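Local coordinates for gram-negative insecticidal protein (Chromobacterium piscinae, PDB 6FBM), which is an insecticidal toxin of the MACPF and beta-tripod families that probably acts by oligomerising into pores in target-cell membranes, at the interface of chains A and B. Sequence-based numbering; all coordinates share one arbitrary frame. Chains: chain A/B, Gram-negative insecticidal protein.

The interface of chains A and B. Residues chain A 139-140, 143; chain B 49-50, 59, 65, 67.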
ATOM      1  N   ALA A 139       0.256 -13.812  -2.553  1.00  6.89           N
ATOM      2  CA  ALA A 139       0.256 -13.613  -4.002  1.00  7.07           C
ATOM      3  C   ALA A 139       0.726 -12.219  -4.386  1.00  7.42           C
ATOM      4  O   ALA A 139       1.298 -12.058  -5.463  1.00  7.93           O
ATOM      5  CB  ALA A 139      -1.126 -13.902  -4.585  1.00  7.03           C
ATOM      6  N   THR A 140       0.522 -11.222  -3.534  1.00  7.72           N
ATOM      7  CA  THR A 140       1.047  -9.881  -3.792  1.00  7.83           C
ATOM      8  C   THR A 140       2.537  -9.840  -3.494  1.00  8.19           C
ATOM      9  O   THR A 140       3.323  -9.218  -4.217  1.00  7.53           O
ATOM     10  CB  THR A 140       0.316  -8.856  -2.915  1.00  7.98           C
ATOM     11  OG1 THR A 140      -1.089  -8.878  -3.181  1.00  8.48           O
ATOM     12  CG2 THR A 140       0.879  -7.437  -3.101  1.00  7.96           C
ATOM     13  N   SER A 143       5.730 -10.822  -5.937  1.00 14.22           N
ATOM     14  CA  SER A 143       6.455  -9.834  -6.748  1.00 14.58           C
ATOM     15  C   SER A 143       7.365  -8.886  -5.926  1.00 14.64           C
ATOM     16  O   SER A 143       7.936  -7.943  -6.483  1.00 15.25           O
ATOM     17  CB  SER A 143       5.463  -8.987  -7.578  1.00 14.17           C
ATOM     18  OG  SER A 143       4.757  -8.078  -6.749  1.00 13.65           O
TER
ATOM     19  N   SER B  49       0.337  -6.037  -8.408  1.00 16.30           N
ATOM     20  CA  SER B  49      -0.372  -7.028  -9.146  1.00 17.84           C
ATOM     21  C   SER B  49      -0.342  -8.365  -8.522  1.00 18.67           C
ATOM     22  O   SER B  49       0.521  -8.666  -7.791  1.00 18.93           O
ATOM     23  CB  SER B  49      -0.033  -7.025 -10.659  1.00 18.67           C
ATOM     24  OG  SER B  49       1.260  -7.319 -10.932  1.00 19.42           O
ATOM     25  N   ILE B  50      -1.328  -9.196  -8.865  1.00 20.30           N
ATOM     26  CA  ILE B  50      -1.307 -10.597  -8.611  1.00 21.89           C
ATOM     27  C   ILE B  50      -1.682 -11.431  -9.833  1.00 23.23           C
ATOM     28  O   ILE B  50      -2.370 -10.961 -10.716  1.00 19.50           O
ATOM     29  CB  ILE B  50      -2.232 -10.955  -7.453  1.00 22.56           C
ATOM     30  CG1 ILE B  50      -3.691 -10.531  -7.659  1.00 22.16           C
ATOM     31  CG2 ILE B  50      -1.693 -10.422  -6.137  1.00 23.65           C
ATOM     32  CD1 ILE B  50      -4.642 -11.328  -6.804  1.00 22.40           C
ATOM     33  N   PHE B  59      -4.291  -3.599  -8.682  1.00 11.45           N
ATOM     34  CA  PHE B  59      -5.095  -2.903  -7.688  1.00 10.85           C
ATOM     35  C   PHE B  59      -4.167  -1.912  -7.020  1.00 11.33           C
ATOM     36  O   PHE B  59      -2.943  -2.048  -7.131  1.00 11.23           O
ATOM     37  CB  PHE B  59      -5.666  -3.896  -6.678  1.00 10.32           C
ATOM     38  CG  PHE B  59      -4.646  -4.708  -5.990  1.00  9.85           C
ATOM     39  CD1 PHE B  59      -4.148  -5.866  -6.582  1.00  9.57           C
ATOM     40  CD2 PHE B  59      -4.159  -4.326  -4.750  1.00  9.80           C
ATOM     41  CE1 PHE B  59      -3.177  -6.640  -5.950  1.00  9.40           C
ATOM     42  CE2 PHE B  59      -3.197  -5.097  -4.110  1.00  9.66           C
ATOM     43  CZ  PHE B  59      -2.694  -6.252  -4.722  1.00  9.27           C
ATOM     44  N   VAL B  65      -4.537  -7.455  -0.687  1.00  8.52           N
ATOM     45  CA  VAL B  65      -5.304  -8.514  -1.246  1.00  8.55           C
ATOM     46  C   VAL B  65      -4.806  -9.812  -0.665  1.00  9.04           C
ATOM     47  O   VAL B  65      -3.610 -10.093  -0.667  1.00  9.61           O
ATOM     48  CB  VAL B  65      -5.177  -8.520  -2.774  1.00  8.44           C
ATOM     49  CG1 VAL B  65      -5.824  -9.745  -3.379  1.00  8.50           C
ATOM     50  CG2 VAL B  65      -5.949  -7.322  -3.311  1.00  8.64           C
ATOM     51  N   THR B  67      -5.731 -13.757  -1.271  1.00 11.76           N
ATOM     52  CA  THR B  67      -6.460 -14.751  -2.030  1.00 12.94           C
ATOM     53  C   THR B  67      -6.819 -15.880  -1.071  1.00 15.37           C
ATOM     54  O   THR B  67      -6.019 -16.260  -0.214  1.00 17.79           O
ATOM     55  CB  THR B  67      -5.643 -15.330  -3.204  1.00 12.29           C
ATOM     56  OG1 THR B  67      -4.583 -16.182  -2.722  1.00 12.00           O
ATOM     57  CG2 THR B  67      -5.125 -14.232  -4.075  1.00 12.10           C
TER
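A:Ala139 and A:Thr140, neighbours on the short helix 138-141, press against B:Ile50 of strand 47-52, and these three residues bury 45, 42 and 34 Å² in this patch. The gamma-methyl of B:Ile50 does the touching: CG2 lies 3.5 Å from the backbone carbonyl O of A:Ala139. The same methyl CG2 of B:Ile50 is 3.4 Å from the hydroxyl OG1 of A:Thr140, and A:Thr140 CA follows at 3.6 Å. One branch therefore meets both helix residues; it lies anti to its carbonyl carbon and beside the backbone N (chi1 58° for CG1), which turns it toward the helix. On A:Thr140 both branches are engaged. OG1, beside its own backbone N (chi1 -59°), points toward B:Val65, while its flanks touch B:Ile50 CG2 and the B:Phe59 ring, whose CZ is 3.4 Å from that oxygen. The methyl CG2 of A:Thr140 meets the same CZ at 4.1 Å. Over one face of the ring, B:Val65 CG2 sits 3.5 Å above the plane, near its centre. Farther along, A:Ala139 CB also meets the methyl CG2 of B:Thr67 on strand 64-69, at 4.0 Å. The contact is thus a small helix-on-strand patch, within a two-fold interface, in which methyl groups meet a hydroxyl and a backbone carbonyl; the coordinates alone do not establish whether this pairing is biological or due to crystal packing. Within chain A, the A:Ser143 hydroxyl OG donates to A:Thr140 O at 3.1 Å, approaching nearly in line with the carbonyl bond (C=O...OG 162°).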